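Soluble epoxide hydrolase (Bacillus megaterium, PDB 4INZ) is a soluble epoxide hydrolase with the alpha/beta hydrolase fold, a mixed sheet flanked by helices. Local coordinates at residues I89-E101 with G118-Y130. The protein carries 1 engineered substitution. Numbering follows the deposited sequence.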
ATOM      1  N   ILE A  89      -4.145 -13.089   0.944  1.00 26.40           N
ATOM      2  CA  ILE A  89      -3.689 -12.444  -0.289  1.00 26.15           C
ATOM      3  C   ILE A  89      -4.568 -12.733  -1.516  1.00 27.80           C
ATOM      4  O   ILE A  89      -4.836 -11.833  -2.304  1.00 27.14           O
ATOM      5  CB  ILE A  89      -2.209 -12.788  -0.603  1.00 27.50           C
ATOM      6  CG1 ILE A  89      -1.704 -11.969  -1.795  1.00 27.91           C
ATOM      7  CG2 ILE A  89      -2.038 -14.291  -0.843  1.00 26.03           C
ATOM      8  CD1 ILE A  89      -1.587 -10.454  -1.518  1.00 29.35           C
ATOM      9  N   ASP A  90      -5.025 -13.974  -1.683  1.00 29.38           N
ATOM     10  CA  ASP A  90      -5.836 -14.288  -2.854  1.00 30.68           C
ATOM     11  C   ASP A  90      -7.139 -13.488  -2.851  1.00 31.23           C
ATOM     12  O   ASP A  90      -7.635 -13.080  -3.907  1.00 31.94           O
ATOM     13  CB  ASP A  90      -6.148 -15.787  -2.936  1.00 35.06           C
ATOM     14  CG  ASP A  90      -4.933 -16.627  -3.301  1.00 36.60           C
ATOM     15  OD1 ASP A  90      -3.891 -16.056  -3.671  1.00 36.69           O
ATOM     16  OD2 ASP A  90      -5.030 -17.872  -3.234  1.00 38.23           O
ATOM     17  N   VAL A  91      -7.693 -13.274  -1.660  1.00 29.07           N
ATOM     18  CA  VAL A  91      -8.925 -12.507  -1.516  1.00 28.57           C
ATOM     19  C   VAL A  91      -8.675 -11.048  -1.873  1.00 28.33           C
ATOM     20  O   VAL A  91      -9.430 -10.445  -2.638  1.00 30.00           O
ATOM     21  CB  VAL A  91      -9.485 -12.593  -0.088  1.00 27.49           C
ATOM     22  CG1 VAL A  91     -10.763 -11.767   0.026  1.00 28.96           C
ATOM     23  CG2 VAL A  91      -9.751 -14.049   0.277  1.00 29.59           C
ATOM     24  N   LEU A  92      -7.602 -10.494  -1.319  1.00 26.02           N
ATOM     25  CA  LEU A  92      -7.234  -9.105  -1.565  1.00 26.28           C
ATOM     26  C   LEU A  92      -6.949  -8.849  -3.043  1.00 26.27           C
ATOM     27  O   LEU A  92      -7.327  -7.813  -3.584  1.00 27.17           O
ATOM     28  CB  LEU A  92      -6.007  -8.743  -0.726  1.00 26.52           C
ATOM     29  CG  LEU A  92      -6.220  -8.890   0.784  1.00 25.67           C
ATOM     30  CD1 LEU A  92      -4.897  -8.878   1.525  1.00 27.10           C
ATOM     31  CD2 LEU A  92      -7.148  -7.801   1.314  1.00 24.77           C
ATOM     32  N   VAL A  93      -6.276  -9.796  -3.689  1.00 27.12           N
ATOM     33  CA  VAL A  93      -5.967  -9.680  -5.111  1.00 28.03           C
ATOM     34  C   VAL A  93      -7.238  -9.691  -5.960  1.00 29.84           C
ATOM     35  O   VAL A  93      -7.348  -8.949  -6.938  1.00 30.64           O
ATOM     36  CB  VAL A  93      -4.992 -10.795  -5.580  1.00 29.12           C
ATOM     37  CG1 VAL A  93      -4.966 -10.897  -7.108  1.00 29.25           C
ATOM     38  CG2 VAL A  93      -3.588 -10.548  -5.036  1.00 28.72           C
ATOM     39  N   GLU A  94      -8.203 -10.525  -5.579  1.00 31.68           N
ATOM     40  CA  GLU A  94      -9.476 -10.581  -6.294  1.00 32.91           C
ATOM     41  C   GLU A  94     -10.273  -9.291  -6.098  1.00 32.90           C
ATOM     42  O   GLU A  94     -10.968  -8.839  -7.012  1.00 35.09           O
ATOM     43  CB  GLU A  94     -10.296 -11.803  -5.870  1.00 36.16           C
ATOM     44  CG  GLU A  94     -11.686 -11.865  -6.496  1.00 37.77           C
ATOM     45  CD  GLU A  94     -11.678 -12.251  -7.974  1.00 40.69           C
ATOM     46  OE1 GLU A  94     -10.589 -12.449  -8.552  1.00 41.10           O
ATOM     47  OE2 GLU A  94     -12.778 -12.362  -8.559  1.00 42.30           O
ATOM     48  N   ASP A  95     -10.173  -8.693  -4.913  1.00 29.97           N
ATOM     49  CA  ASP A  95     -10.793  -7.392  -4.686  1.00 31.22           C
ATOM     50  C   ASP A  95     -10.342  -6.439  -5.779  1.00 30.23           C
ATOM     51  O   ASP A  95     -11.156  -5.759  -6.400  1.00 30.69           O
ATOM     52  CB  ASP A  95     -10.396  -6.797  -3.329  1.00 30.31           C
ATOM     53  CG  ASP A  95     -11.176  -7.388  -2.171  1.00 30.64           C
ATOM     54  OD1 ASP A  95     -12.108  -8.188  -2.414  1.00 32.79           O
ATOM     55  OD2 ASP A  95     -10.858  -7.037  -1.013  1.00 28.35           O
ATOM     56  N   ILE A  96      -9.030  -6.390  -6.002  1.00 27.98           N
ATOM     57  CA  ILE A  96      -8.465  -5.427  -6.930  1.00 27.45           C
ATOM     58  C   ILE A  96      -8.918  -5.723  -8.351  1.00 29.74           C
ATOM     59  O   ILE A  96      -9.256  -4.813  -9.102  1.00 30.23           O
ATOM     60  CB  ILE A  96      -6.923  -5.390  -6.853  1.00 24.43           C
ATOM     61  CG1 ILE A  96      -6.474  -5.105  -5.416  1.00 23.39           C
ATOM     62  CG2 ILE A  96      -6.363  -4.336  -7.809  1.00 25.91           C
ATOM     63  CD1 ILE A  96      -7.102  -3.857  -4.793  1.00 23.04           C
ATOM     64  N   ARG A  97      -8.946  -7.001  -8.711  1.00 33.17           N
ATOM     65  CA  ARG A  97      -9.394  -7.383 -10.043  1.00 34.91           C
ATOM     66  C   ARG A  97     -10.824  -6.913 -10.301  1.00 35.50           C
ATOM     67  O   ARG A  97     -11.117  -6.348 -11.356  1.00 36.35           O
ATOM     68  CB  ARG A  97      -9.303  -8.895 -10.236  1.00 34.53           C
ATOM     69  CG  ARG A  97      -9.324  -9.321 -11.686  1.00 36.92           C
ATOM     70  CD  ARG A  97      -9.536 -10.827 -11.815  1.00 39.82           C
ATOM     71  NE  ARG A  97     -10.830 -11.245 -11.284  1.00 42.12           N
ATOM     72  CZ  ARG A  97     -11.976 -11.140 -11.949  1.00 45.68           C
ATOM     73  NH1 ARG A  97     -11.992 -10.630 -13.175  1.00 45.80           N
ATOM     74  NH2 ARG A  97     -13.109 -11.541 -11.391  1.00 47.48           N
ATOM     75  N   GLN A  98     -11.710  -7.148  -9.336  1.00 35.41           N
ATOM     76  CA  GLN A  98     -13.122  -6.811  -9.502  1.00 35.14           C
ATOM     77  C   GLN A  98     -13.368  -5.302  -9.436  1.00 34.55           C
ATOM     78  O   GLN A  98     -14.291  -4.793 -10.062  1.00 36.72           O
ATOM     79  CB  GLN A  98     -13.996  -7.543  -8.474  1.00 35.00           C
ATOM     80  CG  GLN A  98     -14.032  -9.056  -8.628  1.00 35.96           C
ATOM     81  CD  GLN A  98     -15.204  -9.689  -7.887  1.00 36.36           C
ATOM     82  OE1 GLN A  98     -16.197  -9.026  -7.591  1.00 35.72           O
ATOM     83  NE2 GLN A  98     -15.087 -10.974  -7.576  1.00 37.56           N
ATOM     84  N   VAL A  99     -12.547  -4.585  -8.679  1.00 33.28           N
ATOM     85  CA  VAL A  99     -12.684  -3.136  -8.618  1.00 32.36           C
ATOM     86  C   VAL A  99     -12.410  -2.503  -9.979  1.00 33.32           C
ATOM     87  O   VAL A  99     -13.161  -1.636 -10.438  1.00 34.74           O
ATOM     88  CB  VAL A  99     -11.753  -2.525  -7.560  1.00 30.65           C
ATOM     89  CG1 VAL A  99     -11.621  -1.022  -7.777  1.00 31.50           C
ATOM     90  CG2 VAL A  99     -12.280  -2.842  -6.162  1.00 30.62           C
ATOM     91  N   ILE A 100     -11.337  -2.939 -10.625  1.00 33.23           N
ATOM     92  CA  ILE A 100     -10.972  -2.423 -11.943  1.00 35.74           C
ATOM     93  C   ILE A 100     -12.093  -2.676 -12.954  1.00 38.57           C
ATOM     94  O   ILE A 100     -12.500  -1.777 -13.699  1.00 38.08           O
ATOM     95  CB  ILE A 100      -9.638  -3.033 -12.437  1.00 34.19           C
ATOM     96  CG1 ILE A 100      -8.496  -2.605 -11.509  1.00 34.60           C
ATOM     97  CG2 ILE A 100      -9.344  -2.611 -13.868  1.00 32.15           C
ATOM     98  CD1 ILE A 100      -7.179  -3.318 -11.767  1.00 34.08           C
ATOM     99  N   GLU A 101     -12.608  -3.897 -12.960  1.00 39.30           N
ATOM    100  CA  GLU A 101     -13.701  -4.237 -13.862  1.00 42.14           C
ATOM    101  C   GLU A 101     -15.002  -3.561 -13.447  1.00 42.07           C
ATOM    102  O   GLU A 101     -15.782  -3.123 -14.295  1.00 41.39           O
ATOM    103  CB  GLU A 101     -13.892  -5.746 -13.928  1.00 46.75           C
ATOM    104  CG  GLU A 101     -12.746  -6.473 -14.591  1.00 50.36           C
ATOM    105  CD  GLU A 101     -13.141  -7.855 -15.057  1.00 53.58           C
ATOM    106  OE1 GLU A 101     -14.262  -8.292 -14.721  1.00 54.48           O
ATOM    107  OE2 GLU A 101     -12.333  -8.494 -15.764  1.00 53.84           O
ATOM    108  N   GLY A 118       2.348  -4.595  -1.301  1.00 19.56           N
ATOM    109  CA  GLY A 118       2.362  -6.043  -1.195  1.00 22.27           C
ATOM    110  C   GLY A 118       1.284  -6.649  -2.086  1.00 24.22           C
ATOM    111  O   GLY A 118       1.533  -7.587  -2.852  1.00 25.51           O
ATOM    112  N   ILE A 119       0.082  -6.090  -2.000  1.00 22.22           N
ATOM    113  CA  ILE A 119      -1.045  -6.563  -2.791  1.00 22.80           C
ATOM    114  C   ILE A 119      -0.851  -6.232  -4.269  1.00 22.04           C
ATOM    115  O   ILE A 119      -1.022  -7.089  -5.141  1.00 24.75           O
ATOM    116  CB  ILE A 119      -2.369  -5.951  -2.290  1.00 21.31           C
ATOM    117  CG1 ILE A 119      -2.629  -6.364  -0.834  1.00 20.46           C
ATOM    118  CG2 ILE A 119      -3.534  -6.370  -3.199  1.00 23.49           C
ATOM    119  CD1 ILE A 119      -3.653  -5.487  -0.109  1.00 19.28           C
ATOM    120  N   GLY A 120      -0.478  -4.987  -4.538  1.00 21.66           N
ATOM    121  CA  GLY A 120      -0.365  -4.488  -5.897  1.00 21.10           C
ATOM    122  C   GLY A 120       0.726  -5.139  -6.728  1.00 22.50           C
ATOM    123  O   GLY A 120       0.508  -5.418  -7.906  1.00 23.82           O
ATOM    124  N   TRP A 121       1.901  -5.364  -6.136  1.00 23.15           N
ATOM    125  CA  TRP A 121       2.962  -6.085  -6.837  1.00 23.92           C
ATOM    126  C   TRP A 121       2.442  -7.466  -7.208  1.00 25.56           C
ATOM    127  O   TRP A 121       2.588  -7.920  -8.349  1.00 24.13           O
ATOM    128  CB  TRP A 121       4.205  -6.250  -5.954  1.00 22.72           C
ATOM    129  CG  TRP A 121       5.174  -5.066  -5.902  1.00 22.40           C
ATOM    130  CD1 TRP A 121       5.411  -4.252  -4.830  1.00 23.39           C
ATOM    131  CD2 TRP A 121       6.061  -4.621  -6.943  1.00 23.39           C
ATOM    132  NE1 TRP A 121       6.368  -3.312  -5.145  1.00 23.36           N
ATOM    133  CE2 TRP A 121       6.783  -3.518  -6.437  1.00 23.19           C
ATOM    134  CE3 TRP A 121       6.303  -5.037  -8.257  1.00 24.71           C
ATOM    135  CZ2 TRP A 121       7.735  -2.833  -7.194  1.00 23.04           C
ATOM    136  CZ3 TRP A 121       7.248  -4.354  -9.011  1.00 25.22           C
ATOM    137  CH2 TRP A 121       7.955  -3.268  -8.475  1.00 23.48           C
ATOM    138  N   THR A 122       1.833  -8.134  -6.233  1.00 24.87           N
ATOM    139  CA  THR A 122       1.304  -9.477  -6.448  1.00 26.49           C
ATOM    140  C   THR A 122       0.258  -9.475  -7.566  1.00 26.39           C
ATOM    141  O   THR A 122       0.267 -10.341  -8.444  1.00 27.96           O
ATOM    142  CB  THR A 122       0.711 -10.058  -5.151  1.00 27.42           C
ATOM    143  OG1 THR A 122       1.725 -10.087  -4.138  1.00 27.74           O
ATOM    144  CG2 THR A 122       0.190 -11.470  -5.378  1.00 28.62           C
ATOM    145  N   PHE A 123      -0.628  -8.484  -7.540  1.00 25.50           N
ATOM    146  CA  PHE A 123      -1.648  -8.350  -8.569  1.00 26.26           C
ATOM    147  C   PHE A 123      -1.033  -8.122  -9.952  1.00 27.68           C
ATOM    148  O   PHE A 123      -1.480  -8.709 -10.940  1.00 27.51           O
ATOM    149  CB  PHE A 123      -2.612  -7.205  -8.237  1.00 26.27           C
ATOM    150  CG  PHE A 123      -3.655  -6.982  -9.290  1.00 28.67           C
ATOM    151  CD1 PHE A 123      -4.793  -7.781  -9.332  1.00 29.73           C
ATOM    152  CD2 PHE A 123      -3.485  -6.008 -10.260  1.00 28.49           C
ATOM    153  CE1 PHE A 123      -5.753  -7.592 -10.314  1.00 30.99           C
ATOM    154  CE2 PHE A 123      -4.442  -5.809 -11.239  1.00 29.68           C
ATOM    155  CZ  PHE A 123      -5.578  -6.608 -11.269  1.00 31.10           C
ATOM    156  N   ALA A 124      -0.024  -7.256 -10.026  1.00 26.99           N
ATOM    157  CA  ALA A 124       0.631  -6.966 -11.303  1.00 27.17           C
ATOM    158  C   ALA A 124       1.313  -8.207 -11.875  1.00 29.13           C
ATOM    159  O   ALA A 124       1.295  -8.434 -13.087  1.00 28.88           O
ATOM    160  CB  ALA A 124       1.641  -5.824 -11.146  1.00 27.55           C
ATOM    161  N   TYR A 125       1.918  -9.007 -11.004  1.00 29.73           N
ATOM    162  CA  TYR A 125       2.579 -10.233 -11.437  1.00 33.85           C
ATOM    163  C   TYR A 125       1.574 -11.256 -11.962  1.00 34.55           C
ATOM    164  O   TYR A 125       1.823 -11.933 -12.961  1.00 35.68           O
ATOM    165  CB  TYR A 125       3.396 -10.841 -10.291  1.00 33.88           C
ATOM    166  CG  TYR A 125       4.848 -10.410 -10.253  1.00 32.41           C
ATOM    167  CD1 TYR A 125       5.831 -11.142 -10.921  1.00 34.71           C
ATOM    168  CD2 TYR A 125       5.242  -9.280  -9.542  1.00 31.95           C
ATOM    169  CE1 TYR A 125       7.162 -10.755 -10.885  1.00 34.90           C
ATOM    170  CE2 TYR A 125       6.568  -8.885  -9.503  1.00 33.97           C
ATOM    171  CZ  TYR A 125       7.526  -9.627 -10.175  1.00 35.96           C
ATOM    172  OH  TYR A 125       8.847  -9.235 -10.134  1.00 37.26           O
ATOM    173  N   ARG A 126       0.437 -11.371 -11.284  1.00 34.21           N
ATOM    174  CA  ARG A 126      -0.557 -12.375 -11.644  1.00 34.84           C
ATOM    175  C   ARG A 126      -1.461 -11.906 -12.782  1.00 36.72           C
ATOM    176  O   ARG A 126      -1.898 -12.708 -13.607  1.00 38.00           O
ATOM    177  CB  ARG A 126      -1.401 -12.761 -10.429  1.00 33.84           C
ATOM    178  CG  ARG A 126      -0.615 -13.398  -9.297  1.00 34.33           C
ATOM    179  CD  ARG A 126      -1.536 -13.847  -8.170  1.00 35.94           C
ATOM    180  NE  ARG A 126      -0.800 -14.482  -7.079  1.00 37.63           N
ATOM    181  CZ  ARG A 126      -1.341 -14.836  -5.915  1.00 39.79           C
ATOM    182  NH1 ARG A 126      -2.632 -14.614  -5.684  1.00 41.14           N
ATOM    183  NH2 ARG A 126      -0.590 -15.408  -4.979  1.00 37.80           N
ATOM    184  N   TYR A 127      -1.736 -10.608 -12.822  1.00 36.54           N
ATOM    185  CA  TYR A 127      -2.631 -10.047 -13.828  1.00 38.79           C
ATOM    186  C   TYR A 127      -1.989  -8.863 -14.542  1.00 38.78           C
ATOM    187  O   TYR A 127      -2.551  -7.766 -14.549  1.00 38.48           O
ATOM    188  CB  TYR A 127      -3.943  -9.583 -13.187  1.00 37.27           C
ATOM    189  CG  TYR A 127      -4.796 -10.681 -12.588  1.00 37.82           C
ATOM    190  CD1 TYR A 127      -5.753 -11.337 -13.354  1.00 40.33           C
ATOM    191  CD2 TYR A 127      -4.667 -11.041 -11.253  1.00 36.46           C
ATOM    192  CE1 TYR A 127      -6.546 -12.334 -12.811  1.00 40.85           C
ATOM    193  CE2 TYR A 127      -5.460 -12.035 -10.699  1.00 37.05           C
ATOM    194  CZ  TYR A 127      -6.396 -12.679 -11.482  1.00 39.84           C
ATOM    195  OH  TYR A 127      -7.187 -13.667 -10.939  1.00 40.29           O
ATOM    196  N   PRO A 128      -0.819  -9.081 -15.158  1.00 38.41           N
ATOM    197  CA  PRO A 128      -0.107  -7.965 -15.789  1.00 39.63           C
ATOM    198  C   PRO A 128      -0.935  -7.269 -16.866  1.00 39.36           C
ATOM    199  O   PRO A 128      -0.677  -6.107 -17.167  1.00 38.65           O
ATOM    200  CB  PRO A 128       1.126  -8.635 -16.403  1.00 40.32           C
ATOM    201  CG  PRO A 128       0.758 -10.083 -16.524  1.00 39.86           C
ATOM    202  CD  PRO A 128      -0.117 -10.360 -15.351  1.00 39.45           C
ATOM    203  N   GLU A 129      -1.919  -7.964 -17.429  1.00 39.77           N
ATOM    204  CA  GLU A 129      -2.745  -7.376 -18.477  1.00 39.45           C
ATOM    205  C   GLU A 129      -3.717  -6.330 -17.917  1.00 38.95           C
ATOM    206  O   GLU A 129      -4.299  -5.545 -18.666  1.00 40.30           O
ATOM    207  CB  GLU A 129      -3.490  -8.467 -19.266  1.00 42.03           C
ATOM    208  CG  GLU A 129      -4.632  -9.147 -18.522  1.00 42.93           C
ATOM    209  CD  GLU A 129      -4.180 -10.291 -17.624  1.00 43.45           C
ATOM    210  OE1 GLU A 129      -2.957 -10.528 -17.509  1.00 41.40           O
ATOM    211  OE2 GLU A 129      -5.062 -10.957 -17.035  1.00 44.09           O
ATOM    212  N   TYR A 130      -3.886  -6.317 -16.598  1.00 35.97           N
ATOM    213  CA  TYR A 130      -4.765  -5.350 -15.953  1.00 34.18           C
ATOM    214  C   TYR A 130      -3.990  -4.094 -15.562  1.00 32.59           C
ATOM    215  O   TYR A 130      -4.580  -3.106 -15.129  1.00 33.23           O
ATOM    216  CB  TYR A 130      -5.383  -5.948 -14.692  1.00 34.77           C
ATOM    217  CG  TYR A 130      -6.603  -6.823 -14.903  1.00 36.31           C
ATOM    218  CD1 TYR A 130      -7.881  -6.355 -14.603  1.00 37.15           C
ATOM    219  CD2 TYR A 130      -6.477  -8.122 -15.373  1.00 37.88           C
ATOM    220  CE1 TYR A 130      -9.003  -7.159 -14.776  1.00 36.71           C
ATOM    221  CE2 TYR A 130      -7.586  -8.931 -15.547  1.00 39.64           C
ATOM    222  CZ  TYR A 130      -8.847  -8.444 -15.252  1.00 37.54           C
ATOM    223  OH  TYR A 130      -9.949  -9.259 -15.430  1.00 37.53           O
TER
HETATM  224  O   HOH W   1      -1.568 -17.387  -2.753  1.00 48.88           O
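Segments 89-101 and 118-126, from helices 89-102 and 115-126 of the alpha/beta hydrolase fold, cross at -71° and illustrate how a knob-into-hole contact can be bordered by polar pairs. V93 is the knob, set among I119, T122, F123 and R126. With CG of F123 anti to the backbone N (chi1 178°), the phenyl ring reaches the facing helix, where I96 CG2 lies 3.9 Å from the F123 ring centroid, almost on its normal; Y127 CB lies over the rim of the opposite face. I100 CD1 meets F123 CZ at 3.7 Å. At one border the extended R126 passes NH1 to D90 OD1 (2.8 Å), a salt bridge met on the anti side of the carboxylate but 32° out of its plane, and a water joins D90 OD1 to R126 NH2. At the other, Y130 OH donates to E101 OE2 (2.5 Å), while R97 CG lies over the Y130 ring and R97 CD approaches Y127 CE1 at 3.5 Å. E94 grips the R97 guanidinium side-on through NE and NH2, which should restrict its rotation. Towards the sheet, F123 rests on V131 of strand 131-137, and the Y130 backbone hydrogen-bonds with C108 of strand 108-112. L92 and I119 also touch Y219 of helix 213-220.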